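Local coordinates for protein putative glutathione S-transferase (Corynebacterium glutamicum, PDB 3M1G) that probably acts as a glutathione transferase of the ECM4-like (omega-like) group, with a cysteine as the likely nucleophile, at residues A37-G42 with H54-A59; R61-A66 with V88-L93; R218-L223 with C265-I270; W225-L230 with T271-L276. One frame throughout, in Å; residues are numbered along the deposited sequence. Where two conformers were deposited one is given.

Contact 1 of 4, residues A37-G42 with H54-A59; sequences ADVPAG and HWPVEA. With GOL (glycerol), chain F.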
loop_
_atom_site.group_PDB
_atom_site.type_symbol
_atom_site.label_atom_id
_atom_site.label_comp_id
_atom_site.label_asym_id
_atom_site.label_seq_id
_atom_site.Cartn_x
_atom_site.Cartn_y
_atom_site.Cartn_z
ATOM N N ALA A 37 -34.497 28.892 0.568
ATOM C CA ALA A 37 -34.696 30.278 0.157
ATOM C C ALA A 37 -36.143 30.736 0.296
ATOM O O ALA A 37 -36.366 31.923 0.538
ATOM C CB ALA A 37 -34.215 30.487 -1.300
ATOM N N ASP A 38 -37.128 29.844 0.199
ATOM C CA ASP A 38 -38.535 30.311 0.226
ATOM C C ASP A 38 -39.184 30.290 1.619
ATOM O O ASP A 38 -40.404 30.374 1.750
ATOM C CB ASP A 38 -39.402 29.576 -0.805
ATOM C CG ASP A 38 -39.445 28.081 -0.589
ATOM O OD1 ASP A 38 -38.809 27.595 0.349
ATOM O OD2 ASP A 38 -40.110 27.372 -1.370
ATOM N N VAL A 39 -38.375 30.186 2.664
ATOM C CA VAL A 39 -38.847 30.452 4.001
ATOM C C VAL A 39 -38.063 31.696 4.452
ATOM O O VAL A 39 -36.837 31.770 4.311
ATOM C CB VAL A 39 -38.648 29.265 4.959
ATOM C CG1 VAL A 39 -38.990 29.666 6.377
ATOM C CG2 VAL A 39 -39.439 28.057 4.505
ATOM N N PRO A 40 -38.771 32.688 4.982
ATOM C CA PRO A 40 -38.099 33.961 5.206
ATOM C C PRO A 40 -37.316 34.065 6.510
ATOM O O PRO A 40 -37.603 33.396 7.495
ATOM C CB PRO A 40 -39.236 34.969 5.168
ATOM C CG PRO A 40 -40.470 34.192 5.506
ATOM C CD PRO A 40 -40.233 32.812 4.964
ATOM N N ALA A 41 -36.374 34.983 6.520
ATOM C CA ALA A 41 -35.408 35.114 7.600
ATOM C C ALA A 41 -36.122 35.433 8.903
ATOM O O ALA A 41 -37.042 36.250 8.927
ATOM C CB ALA A 41 -34.395 36.205 7.244
ATOM N N GLY A 42 -35.690 34.771 9.970
ATOM C CA GLY A 42 -36.253 34.946 11.274
ATOM C C GLY A 42 -37.369 33.959 11.588
ATOM O O GLY A 42 -37.763 33.855 12.723
ATOM N N HIS A 54 -38.926 23.005 6.971
ATOM C CA HIS A 54 -38.027 23.868 6.200
ATOM C C HIS A 54 -37.711 25.136 6.996
ATOM O O HIS A 54 -38.619 25.803 7.532
ATOM C CB HIS A 54 -38.640 24.250 4.859
ATOM C CG HIS A 54 -38.598 23.148 3.842
ATOM N ND1 HIS A 54 -39.146 23.281 2.587
ATOM C CD2 HIS A 54 -38.154 21.874 3.930
ATOM C CE1 HIS A 54 -38.992 22.144 1.932
ATOM N NE2 HIS A 54 -38.400 21.274 2.724
ATOM N N TRP A 55 -36.416 25.419 7.091
ATOM C CA TRP A 55 -35.869 26.530 7.826
ATOM C C TRP A 55 -35.402 27.593 6.801
ATOM O O TRP A 55 -35.185 27.266 5.656
ATOM C CB TRP A 55 -34.663 26.074 8.638
ATOM C CG TRP A 55 -34.891 25.024 9.651
ATOM C CD1 TRP A 55 -35.341 23.739 9.433
ATOM C CD2 TRP A 55 -34.658 25.124 11.071
ATOM N NE1 TRP A 55 -35.384 23.052 10.619
ATOM C CE2 TRP A 55 -34.968 23.869 11.638
ATOM C CE3 TRP A 55 -34.190 26.139 11.905
ATOM C CZ2 TRP A 55 -34.846 23.607 13.024
ATOM C CZ3 TRP A 55 -34.045 25.880 13.255
ATOM C CH2 TRP A 55 -34.382 24.612 13.807
ATOM N N PRO A 56 -35.254 28.848 7.232
ATOM C CA PRO A 56 -34.884 29.927 6.341
ATOM C C PRO A 56 -33.399 30.112 6.188
ATOM O O PRO A 56 -32.670 30.054 7.183
ATOM C CB PRO A 56 -35.501 31.160 7.013
ATOM C CG PRO A 56 -35.435 30.839 8.457
ATOM C CD PRO A 56 -35.704 29.352 8.547
ATOM N N VAL A 57 -32.940 30.329 4.957
ATOM C CA VAL A 57 -31.539 30.782 4.769
ATOM C C VAL A 57 -31.417 32.196 5.354
ATOM O O VAL A 57 -32.303 33.042 5.154
ATOM C CB VAL A 57 -31.082 30.757 3.322
ATOM C CG1 VAL A 57 -31.112 29.320 2.741
ATOM C CG2 VAL A 57 -31.928 31.712 2.451
ATOM N N GLU A 58 -30.402 32.385 6.193
ATOM C CA GLU A 58 -30.014 33.666 6.730
ATOM C C GLU A 58 -28.622 33.564 7.319
ATOM O O GLU A 58 -28.192 32.474 7.706
ATOM C CB GLU A 58 -30.999 34.161 7.807
ATOM C CG GLU A 58 -31.186 33.214 8.959
ATOM C CD GLU A 58 -32.233 33.695 9.958
ATOM O OE1 GLU A 58 -31.907 34.514 10.856
ATOM O OE2 GLU A 58 -33.391 33.194 9.870
ATOM N N ALA A 59 -27.937 34.707 7.383
ATOM C CA ALA A 59 -26.595 34.786 7.879
ATOM C C ALA A 59 -26.591 34.729 9.401
ATOM O O ALA A 59 -27.462 35.301 10.060
ATOM C CB ALA A 59 -25.900 36.125 7.406
HETATM C C1 GOL F . -43.259 25.951 2.961
HETATM O O1 GOL F . -44.664 25.766 3.060
HETATM C C2 GOL F . -42.741 26.005 1.509
HETATM O O2 GOL F . -42.924 24.737 0.855
HETATM C C3 GOL F . -41.262 26.441 1.572
HETATM O O3 GOL F . -40.261 25.467 1.231
HETATM O O HOH W 1 -34.682 33.313 3.795
#
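A loop leaving strand 34-36 of the small three-stranded sheet folds back over the end of that sheet's middle strand, 53-56; Val39 packs on Pro56 while Glu58 supplies the polar link. Val39 points its side chain at the strand. CG1, anti to the backbone N (chi1 172°), reaches Pro56 CB at 3.8 Å, while CG2 lies against CB of His54. Pro56 CB also comes close to two carbonyl oxygens, Val39 O and Pro40 O, 3.1 Å from each. Further on, the backbone N-H of Gly42 donates to Glu58 OE2 over 2.8 Å in a nearly straight bond (168°) that meets the oxygen from above the carboxylate plane. The same OE2 forms a salt bridge with Arg61, so two donors grip it, and Glu58 CB packs on Ala41 CB. Gly42 has a positive phi of 93°, a backbone shape suited to glycine. A water spans the two backbones by donating to Val39 O at 2.7 Å and to Val57 O. At the other end a glycerol, probably from the crystallisation liquor, accepts from His54 ND1 through its O3 (2.8 Å); in the given one of two Asp38 conformers O3 also donates to OD1, so that half of the link is tentative. Around this junction, Trp55 and Val57 bond through their backbones to strand 34-36, His54 bonds likewise to Ile46 of strand 46-47, and Val57 rests on Trp165 in the loop after helix 154-163.

Contact 2 of 4, residues R61-A66 with V88-L93; sequences RYRLVA and VISLGL
Two parallel strands, 62-66 and 90-93, pair here at one margin of the four-stranded sheet, in a register that sets Arg63 beside Ser90 and Ala66 beside Leu93. Backbone bonds pass back and forth: Ser90 N to Tyr62 O, Leu64 N to Ser90 O (2.7 Å), Gly92 N to Leu64 O and Ala66 N to Gly92 O. Before the strands meet, a water accepts from Tyr62 N and donates to Val88 O. With helix 71-83 between them in sequence, the strands form the beta-alpha-beta unit of a thioredoxin-like domain, and Ala66 lies about 7 Å, side chain to side chain, from Cys70, the predicted nucleophile. On the helix-facing side Leu64 and Leu91 lie side by side, CD2 to CD1 at 4.0 Å, and both touch Arg80, while Ala66 packs on Val77. The other face carries Arg63, whose chain bends at chi3 (-69°), putting NE back near Ser90. Ser90 OG sits over one face of the guanidinium, offset toward its rim, and 3.2 Å from Arg63 CB; its hydrogen-bond partner is Glu144. Gly92 CA lies at the guanidinium's edge, in plane, and Arg63 NH1 comes to 3.0 Å from Leu91 O at an angle too poor for a hydrogen bond.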
loop_
_atom_site.group_PDB
_atom_site.type_symbol
_atom_site.label_atom_id
_atom_site.label_comp_id
_atom_site.label_asym_id
_atom_site.label_seq_id
_atom_site.Cartn_x
_atom_site.Cartn_y
_atom_site.Cartn_z
ATOM N N ARG A 61 -27.037 32.426 11.634
ATOM C CA ARG A 61 -27.961 31.599 12.423
ATOM C C ARG A 61 -27.446 30.151 12.613
ATOM O O ARG A 61 -27.719 29.532 13.645
ATOM C CB ARG A 61 -29.346 31.556 11.787
ATOM C CG ARG A 61 -30.422 30.831 12.636
ATOM C CD ARG A 61 -31.818 31.071 12.089
ATOM N NE ARG A 61 -32.859 30.317 12.810
ATOM C CZ ARG A 61 -34.165 30.444 12.596
ATOM N NH1 ARG A 61 -34.640 31.286 11.661
ATOM N NH2 ARG A 61 -35.021 29.708 13.283
ATOM N N TYR A 62 -26.729 29.641 11.627
ATOM C CA TYR A 62 -26.362 28.227 11.588
ATOM C C TYR A 62 -24.855 27.983 11.602
ATOM O O TYR A 62 -24.045 28.818 11.134
ATOM C CB TYR A 62 -26.946 27.566 10.334
ATOM C CG TYR A 62 -28.393 27.844 10.103
ATOM C CD1 TYR A 62 -29.369 27.220 10.870
ATOM C CD2 TYR A 62 -28.796 28.792 9.137
ATOM C CE1 TYR A 62 -30.692 27.475 10.666
ATOM C CE2 TYR A 62 -30.107 29.065 8.917
ATOM C CZ TYR A 62 -31.071 28.425 9.687
ATOM O OH TYR A 62 -32.404 28.687 9.467
ATOM N N ARG A 63 -24.486 26.804 12.118
ATOM C CA ARG A 63 -23.098 26.358 12.179
ATOM C C ARG A 63 -22.959 25.017 11.482
ATOM O O ARG A 63 -23.776 24.111 11.693
ATOM C CB ARG A 63 -22.655 26.221 13.650
ATOM C CG ARG A 63 -21.264 25.611 13.853
ATOM C CD ARG A 63 -20.887 25.570 15.342
ATOM N NE ARG A 63 -20.687 26.937 15.765
ATOM C CZ ARG A 63 -19.502 27.527 15.895
ATOM N NH1 ARG A 63 -18.366 26.853 15.742
ATOM N NH2 ARG A 63 -19.466 28.802 16.251
ATOM N N LEU A 64 -21.927 24.901 10.639
ATOM C CA LEU A 64 -21.559 23.624 10.057
ATOM C C LEU A 64 -20.619 22.907 11.031
ATOM O O LEU A 64 -19.578 23.437 11.407
ATOM C CB LEU A 64 -20.876 23.796 8.702
ATOM C CG LEU A 64 -20.384 22.527 8.009
ATOM C CD1 LEU A 64 -21.573 21.614 7.635
ATOM C CD2 LEU A 64 -19.532 22.915 6.753
ATOM N N VAL A 65 -21.028 21.720 11.466
ATOM C CA VAL A 65 -20.237 20.959 12.409
ATOM C C VAL A 65 -19.666 19.827 11.565
ATOM O O VAL A 65 -20.411 19.041 10.979
ATOM C CB VAL A 65 -21.052 20.418 13.589
ATOM C CG1 VAL A 65 -20.136 19.458 14.497
ATOM C CG2 VAL A 65 -21.651 21.583 14.429
ATOM N N ALA A 66 -18.345 19.815 11.446
ATOM C CA ALA A 66 -17.645 18.905 10.548
ATOM C C ALA A 66 -16.447 18.247 11.258
ATOM O O ALA A 66 -16.161 18.539 12.441
ATOM C CB ALA A 66 -17.188 19.681 9.290
ATOM N N VAL A 88 -20.988 33.480 6.521
ATOM C CA VAL A 88 -22.400 33.471 6.877
ATOM C C VAL A 88 -22.889 32.227 7.626
ATOM O O VAL A 88 -23.925 32.279 8.311
ATOM C CB VAL A 88 -23.313 33.771 5.640
ATOM C CG1 VAL A 88 -22.947 35.136 5.014
ATOM C CG2 VAL A 88 -23.250 32.713 4.641
ATOM N N ILE A 89 -22.142 31.134 7.502
ATOM C CA ILE A 89 -22.338 29.910 8.268
ATOM C C ILE A 89 -21.015 29.636 8.966
ATOM O O ILE A 89 -19.940 29.576 8.325
ATOM C CB ILE A 89 -22.666 28.717 7.356
ATOM C CG1 ILE A 89 -23.955 28.963 6.570
ATOM C CG2 ILE A 89 -22.721 27.373 8.128
ATOM C CD1 ILE A 89 -24.162 27.941 5.365
ATOM N N SER A 90 -21.066 29.502 10.289
ATOM C CA SER A 90 -19.852 29.294 11.082
ATOM C C SER A 90 -19.422 27.827 10.997
ATOM O O SER A 90 -20.150 26.986 10.459
ATOM C CB SER A 90 -20.073 29.716 12.547
ATOM O OG SER A 90 -21.081 28.921 13.158
ATOM N N LEU A 91 -18.244 27.526 11.535
ATOM C CA LEU A 91 -17.623 26.188 11.390
ATOM C C LEU A 91 -17.174 25.692 12.758
ATOM O O LEU A 91 -16.456 26.397 13.463
ATOM C CB LEU A 91 -16.401 26.206 10.475
ATOM C CG LEU A 91 -15.736 24.848 10.208
ATOM C CD1 LEU A 91 -16.678 23.925 9.391
ATOM C CD2 LEU A 91 -14.387 25.001 9.496
ATOM N N GLY A 92 -17.656 24.509 13.126
ATOM C CA GLY A 92 -17.168 23.788 14.293
ATOM C C GLY A 92 -16.485 22.489 13.835
ATOM O O GLY A 92 -17.026 21.763 13.019
ATOM N N LEU A 93 -15.290 22.229 14.341
ATOM C CA LEU A 93 -14.550 20.990 14.044
ATOM C C LEU A 93 -14.590 20.020 15.239
ATOM O O LEU A 93 -14.329 20.436 16.367
ATOM C CB LEU A 93 -13.123 21.332 13.658
ATOM C CG LEU A 93 -13.053 22.160 12.375
ATOM C CD1 LEU A 93 -11.663 22.732 12.209
ATOM C CD2 LEU A 93 -13.461 21.363 11.139
HETATM O O HOH W 2 -26.234 31.029 9.205
#

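Contact 3 of 4, residues R218-L223 with C265-I270; sequences RLWVAL and CGRNKI
The indole of Trp220 is covered on both faces: Leu219 CG and Leu223 CD1 of its own helix lie on one, Arg267 on the opposite one. Arg267 CB stands over the five-membered ring in a CH-pi contact, 3.6 Å from the centroid. Its guanidinium, turned 30° from the indole plane, reaches out past the CE3 rim, with Trp220 CE3 under its centre, 3.3 Å from Arg267 CZ. The bend at chi3 (74°) places NE 3.5 Å from CE3. Arg267 NE donates to Asn268 OD1 (2.8 Å), close to the guanidinium plane, and NH2 forms a salt bridge with Asp224; together they would fix the group's rotation. At the indole edge, Trp220 NE1 donates in the ring plane to Cys265 O over 2.8 Å, bent to 146°. That oxygen also accepts from Arg267 N, closing the inverse gamma turn centred on Gly266. Leu219 CD2 meets Cys265 SG at 3.6 Å; the Cys265 side chain lies about 4 Å from that of Tyr259, predicted to lower the pKa of the active-site cysteine. Within the GST C-terminal domain, helix 209-229 thus holds the loop between helices 255-259 and 274-284, with Cys265 also packed on helix 199-204, while Lys269 salt-bridges Glu272 of the second subunit.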
loop_
_atom_site.group_PDB
_atom_site.type_symbol
_atom_site.label_atom_id
_atom_site.label_comp_id
_atom_site.label_asym_id
_atom_site.label_seq_id
_atom_site.Cartn_x
_atom_site.Cartn_y
_atom_site.Cartn_z
ATOM N N ARG A 218 -16.007 -5.096 -6.494
ATOM C CA ARG A 218 -16.889 -3.969 -6.825
ATOM C C ARG A 218 -16.152 -2.639 -6.870
ATOM O O ARG A 218 -16.349 -1.836 -7.782
ATOM C CB ARG A 218 -18.079 -3.897 -5.855
ATOM C CG ARG A 218 -19.173 -4.941 -6.172
ATOM C CD ARG A 218 -20.255 -4.964 -5.090
ATOM N NE ARG A 218 -21.000 -3.689 -4.989
ATOM C CZ ARG A 218 -21.957 -3.457 -4.090
ATOM N NH1 ARG A 218 -22.262 -4.373 -3.182
ATOM N NH2 ARG A 218 -22.590 -2.309 -4.067
ATOM N N LEU A 219 -15.289 -2.399 -5.895
ATOM C CA LEU A 219 -14.558 -1.136 -5.839
ATOM C C LEU A 219 -13.723 -0.948 -7.112
ATOM O O LEU A 219 -13.706 0.134 -7.716
ATOM C CB LEU A 219 -13.659 -1.092 -4.592
ATOM C CG LEU A 219 -12.660 0.040 -4.474
ATOM C CD1 LEU A 219 -13.363 1.391 -4.330
ATOM C CD2 LEU A 219 -11.692 -0.204 -3.270
ATOM N N TRP A 220 -13.039 -2.001 -7.530
ATOM C CA TRP A 220 -12.119 -1.871 -8.656
ATOM C C TRP A 220 -12.782 -1.831 -10.031
ATOM O O TRP A 220 -12.241 -1.204 -10.948
ATOM C CB TRP A 220 -10.960 -2.920 -8.546
ATOM C CG TRP A 220 -10.002 -2.414 -7.497
ATOM C CD1 TRP A 220 -9.899 -2.830 -6.194
ATOM C CD2 TRP A 220 -9.091 -1.338 -7.640
ATOM N NE1 TRP A 220 -8.990 -2.063 -5.525
ATOM C CE2 TRP A 220 -8.478 -1.135 -6.381
ATOM C CE3 TRP A 220 -8.716 -0.521 -8.712
ATOM C CZ2 TRP A 220 -7.503 -0.186 -6.180
ATOM C CZ3 TRP A 220 -7.752 0.450 -8.501
ATOM C CH2 TRP A 220 -7.164 0.610 -7.248
ATOM N N VAL A 221 -13.931 -2.487 -10.180
ATOM C CA VAL A 221 -14.761 -2.318 -11.384
ATOM C C VAL A 221 -15.117 -0.816 -11.504
ATOM O O VAL A 221 -14.999 -0.233 -12.591
ATOM C CB VAL A 221 -16.072 -3.162 -11.325
ATOM C CG1 VAL A 221 -17.092 -2.659 -12.331
ATOM C CG2 VAL A 221 -15.797 -4.703 -11.570
ATOM N N ALA A 222 -15.492 -0.187 -10.395
ATOM C CA ALA A 222 -15.867 1.223 -10.447
ATOM C C ALA A 222 -14.658 2.146 -10.652
ATOM O O ALA A 222 -14.739 3.102 -11.426
ATOM C CB ALA A 222 -16.662 1.642 -9.194
ATOM N N LEU A 223 -13.543 1.896 -9.967
ATOM C CA LEU A 223 -12.340 2.722 -10.201
ATOM C C LEU A 223 -11.832 2.596 -11.642
ATOM O O LEU A 223 -11.352 3.578 -12.253
ATOM C CB LEU A 223 -11.238 2.410 -9.189
ATOM C CG LEU A 223 -11.506 2.813 -7.720
ATOM C CD1 LEU A 223 -10.381 2.296 -6.767
ATOM C CD2 LEU A 223 -11.697 4.329 -7.539
ATOM N N CYS A 265 -7.693 -1.994 0.434
ATOM C CA CYS A 265 -8.277 -1.733 -0.883
ATOM C C CYS A 265 -7.221 -1.739 -2.016
ATOM O O CYS A 265 -7.564 -1.626 -3.189
ATOM C CB CYS A 265 -8.945 -0.365 -0.899
ATOM S SG CYS A 265 -10.396 -0.254 0.113
ATOM N N GLY A 266 -5.952 -1.856 -1.647
ATOM C CA GLY A 266 -4.834 -1.695 -2.589
ATOM C C GLY A 266 -4.551 -2.690 -3.694
ATOM O O GLY A 266 -3.504 -3.338 -3.669
ATOM N N ARG A 267 -5.395 -2.738 -4.742
ATOM C CA ARG A 267 -4.980 -3.405 -5.984
ATOM C C ARG A 267 -3.791 -2.654 -6.566
ATOM O O ARG A 267 -2.867 -3.256 -7.083
ATOM C CB ARG A 267 -6.054 -3.429 -7.063
ATOM C CG ARG A 267 -5.637 -4.294 -8.269
ATOM C CD ARG A 267 -6.629 -4.207 -9.418
ATOM N NE ARG A 267 -6.496 -2.909 -10.092
ATOM C CZ ARG A 267 -7.314 -2.466 -11.046
ATOM N NH1 ARG A 267 -8.370 -3.175 -11.415
ATOM N NH2 ARG A 267 -7.101 -1.276 -11.602
ATOM N N ASN A 268 -3.875 -1.334 -6.486
ATOM C CA ASN A 268 -2.922 -0.397 -7.029
ATOM C C ASN A 268 -3.035 0.837 -6.176
ATOM O O ASN A 268 -4.063 1.033 -5.521
ATOM C CB ASN A 268 -3.328 0.048 -8.434
ATOM C CG ASN A 268 -3.092 -0.992 -9.470
ATOM O OD1 ASN A 268 -4.047 -1.532 -10.044
ATOM N ND2 ASN A 268 -1.813 -1.225 -9.801
ATOM N N LYS A 269 -1.997 1.678 -6.191
ATOM C CA LYS A 269 -2.101 3.000 -5.586
ATOM C C LYS A 269 -2.774 3.904 -6.645
ATOM O O LYS A 269 -2.683 3.644 -7.849
ATOM C CB LYS A 269 -0.727 3.581 -5.201
ATOM C CG LYS A 269 -0.127 3.008 -3.900
ATOM C CD LYS A 269 1.328 3.423 -3.662
ATOM C CE LYS A 269 1.430 4.927 -3.313
ATOM N NZ LYS A 269 2.786 5.347 -2.870
ATOM N N ILE A 270 -3.417 4.982 -6.197
ATOM C CA ILE A 270 -3.939 5.961 -7.143
ATOM C C ILE A 270 -2.814 6.536 -7.989
ATOM O O ILE A 270 -3.024 6.825 -9.164
ATOM C CB ILE A 270 -4.751 7.084 -6.459
ATOM C CG1 ILE A 270 -5.967 6.514 -5.711
ATOM C CG2 ILE A 270 -5.230 8.127 -7.500
ATOM C CD1 ILE A 270 -6.938 5.621 -6.532
#

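Contact 4 of 4, residues W225-L230 with T271-L276; sequences WLEDRL and TEMPNL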
loop_
_atom_site.group_PDB
_atom_site.type_symbol
_atom_site.label_atom_id
_atom_site.label_comp_id
_atom_site.label_asym_id
_atom_site.label_seq_id
_atom_site.Cartn_x
_atom_site.Cartn_y
_atom_site.Cartn_z
ATOM N N TRP A 225 -13.793 1.982 -14.253
ATOM C CA TRP A 225 -14.773 2.789 -14.982
ATOM C C TRP A 225 -14.409 4.287 -14.870
ATOM O O TRP A 225 -14.429 4.995 -15.871
ATOM C CB TRP A 225 -16.194 2.550 -14.442
ATOM C CG TRP A 225 -17.154 3.670 -14.686
ATOM C CD1 TRP A 225 -17.592 4.124 -15.903
ATOM C CD2 TRP A 225 -17.835 4.449 -13.700
ATOM N NE1 TRP A 225 -18.454 5.165 -15.719
ATOM C CE2 TRP A 225 -18.625 5.384 -14.383
ATOM C CE3 TRP A 225 -17.835 4.465 -12.301
ATOM C CZ2 TRP A 225 -19.425 6.323 -13.720
ATOM C CZ3 TRP A 225 -18.647 5.406 -11.635
ATOM C CH2 TRP A 225 -19.401 6.320 -12.342
ATOM N N LEU A 226 -14.075 4.760 -13.676
ATOM C CA LEU A 226 -13.734 6.184 -13.520
ATOM C C LEU A 226 -12.456 6.568 -14.296
ATOM O O LEU A 226 -12.369 7.633 -14.933
ATOM C CB LEU A 226 -13.598 6.560 -12.042
ATOM C CG LEU A 226 -14.900 6.558 -11.258
ATOM C CD1 LEU A 226 -14.632 6.710 -9.769
ATOM C CD2 LEU A 226 -15.861 7.662 -11.752
ATOM N N GLU A 227 -11.463 5.693 -14.237
ATOM C CA GLU A 227 -10.195 5.905 -14.931
ATOM C C GLU A 227 -10.478 6.079 -16.438
ATOM O O GLU A 227 -9.923 6.966 -17.110
ATOM C CB GLU A 227 -9.257 4.728 -14.657
ATOM C CG GLU A 227 -8.002 4.688 -15.506
ATOM C CD GLU A 227 -7.012 5.752 -15.110
ATOM O OE1 GLU A 227 -7.162 6.305 -13.987
ATOM O OE2 GLU A 227 -6.090 6.025 -15.918
ATOM N N ASP A 228 -11.369 5.254 -16.959
ATOM C CA ASP A 228 -11.760 5.369 -18.363
ATOM C C ASP A 228 -12.641 6.593 -18.644
ATOM O O ASP A 228 -12.483 7.248 -19.668
ATOM C CB ASP A 228 -12.492 4.111 -18.808
ATOM C CG ASP A 228 -12.883 4.146 -20.300
ATOM O OD1 ASP A 228 -11.999 4.149 -21.176
ATOM O OD2 ASP A 228 -14.075 4.206 -20.588
ATOM N N ARG A 229 -13.577 6.918 -17.754
ATOM C CA ARG A 229 -14.398 8.100 -17.954
ATOM C C ARG A 229 -13.540 9.384 -18.026
ATOM O O ARG A 229 -13.804 10.299 -18.818
ATOM C CB ARG A 229 -15.427 8.227 -16.818
ATOM C CG ARG A 229 -16.461 9.295 -17.052
ATOM C CD ARG A 229 -17.490 9.370 -15.961
ATOM N NE ARG A 229 -18.327 10.548 -16.151
ATOM C CZ ARG A 229 -19.427 10.596 -16.897
ATOM N NH1 ARG A 229 -19.888 9.517 -17.512
ATOM N NH2 ARG A 229 -20.078 11.746 -17.004
ATOM N N LEU A 230 -12.538 9.455 -17.168
ATOM C CA LEU A 230 -11.669 10.627 -17.048
ATOM C C LEU A 230 -10.512 10.611 -18.054
ATOM O O LEU A 230 -9.696 11.523 -18.061
ATOM C CB LEU A 230 -11.139 10.735 -15.608
ATOM C CG LEU A 230 -12.173 11.113 -14.543
ATOM C CD1 LEU A 230 -11.645 10.871 -13.123
ATOM C CD2 LEU A 230 -12.592 12.571 -14.730
ATOM N N THR A 271 -1.610 6.687 -7.417
ATOM C CA THR A 271 -0.428 7.148 -8.183
ATOM C C THR A 271 -0.142 6.287 -9.407
ATOM O O THR A 271 0.474 6.763 -10.346
ATOM C CB THR A 271 0.836 7.197 -7.299
ATOM O OG1 THR A 271 1.094 5.875 -6.820
ATOM C CG2 THR A 271 0.597 8.182 -6.068
ATOM N N GLU A 272 -0.634 5.045 -9.437
ATOM C CA GLU A 272 -0.432 4.166 -10.595
ATOM C C GLU A 272 -1.592 4.158 -11.606
ATOM O O GLU A 272 -1.547 3.404 -12.554
ATOM C CB GLU A 272 -0.211 2.712 -10.123
ATOM C CG GLU A 272 0.941 2.526 -9.132
ATOM C CD GLU A 272 1.046 1.087 -8.640
ATOM O OE1 GLU A 272 0.149 0.607 -7.881
ATOM O OE2 GLU A 272 2.019 0.421 -9.053
HETATM N N MSE A 273 -2.627 4.970 -11.381
HETATM C CA MSE A 273 -3.793 5.069 -12.259
HETATM C C MSE A 273 -3.692 6.448 -12.919
HETATM O O MSE A 273 -4.013 7.462 -12.295
HETATM C CB MSE A 273 -5.077 4.988 -11.445
HETATM C CG MSE A 273 -5.259 3.695 -10.623
HETATM SE SE MSE A 273 -5.640 2.177 -11.733
HETATM C CE MSE A 273 -7.561 2.533 -11.994
ATOM N N PRO A 274 -3.213 6.504 -14.154
ATOM C CA PRO A 274 -2.752 7.806 -14.632
ATOM C C PRO A 274 -3.822 8.893 -14.702
ATOM O O PRO A 274 -3.544 10.027 -14.301
ATOM C CB PRO A 274 -2.201 7.524 -16.045
ATOM C CG PRO A 274 -2.008 6.068 -16.129
ATOM C CD PRO A 274 -2.865 5.395 -15.056
ATOM N N ASN A 275 -5.008 8.574 -15.227
ATOM C CA ASN A 275 -6.060 9.585 -15.272
ATOM C C ASN A 275 -6.559 10.005 -13.895
ATOM O O ASN A 275 -6.668 11.212 -13.627
ATOM C CB ASN A 275 -7.205 9.154 -16.162
ATOM C CG ASN A 275 -6.790 9.087 -17.598
ATOM O OD1 ASN A 275 -6.385 10.083 -18.167
ATOM N ND2 ASN A 275 -6.818 7.910 -18.165
ATOM N N LEU A 276 -6.815 9.041 -13.013
ATOM C CA LEU A 276 -7.265 9.382 -11.655
ATOM C C LEU A 276 -6.225 10.206 -10.934
ATOM O O LEU A 276 -6.582 11.114 -10.168
ATOM C CB LEU A 276 -7.593 8.134 -10.826
ATOM C CG LEU A 276 -8.894 7.418 -11.256
ATOM C CD1 LEU A 276 -8.972 6.018 -10.582
ATOM C CD2 LEU A 276 -10.083 8.243 -10.896
#
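Glu227, near the end of helix 209-229, reaches across to the start of helix 274-284. Its CB touches the terminal methyl CE of selenomethionine Met273 at 3.8 Å, and CG lies only slightly farther from the same methyl. At chi2 (72°) the chain bends, bringing CD 3.5 Å from Asn275 N, and the carboxylate then spreads its oxygens over two successive backbone N-H groups. OE1 accepts from Leu276 N at 2.9 Å, and OE2 accepts from Asn275 N at 2.9 Å. Both bonds come from the syn side and are equally straight (159°), which should hold the carboxylate firmly in its rotation. OE2 also takes a weak bond from Asn275 ND2 (3.0 Å), whose side chain crosses that of Glu227 at about a right angle, and it lies beside Pro274 CD. Met273 CB lies against Glu227 OE1, and Leu276 CG is 3.4 Å from Glu227 OE1. An apolar patch flanks the carboxylate: Leu276 CD2 meets Leu230 CD1 at 3.8 Å and also touches Leu226 CB. Met273 is at the N-cap position, which puts the Asn275 and Leu276 N-H groups in the first turn, and the negative charge of Glu227 probably interacts well with the positive end of the helix dipole. A carboxylate from a neighbouring helix thus accepts the first-turn N-H groups of helix 274-284, a helix-to-helix tie in the all-helical GST C-terminal domain.

The contacts form two pairs on opposite sides of the chain's centre. Contacts 1 and 2 come first in the chain, one after the other, with centres 16 Å apart; they meet where Tyr62 OH approaches Pro56 O, joining the small three-stranded sheet to the thioredoxin-like sheet. Contacts 3 and 4 lie in the helical C-terminal domain, about 34 Å from contact 2 and 41 to 42 Å from contact 1, centre to centre. Their own centres are 10 Å apart. Both use helix 209-229 and their segments alternate along the chain, so consecutive turns of one helix secure one continuous run, 265-276. Met273 packs against Trp220 and Arg267 between them, and both contacts touch the second subunit.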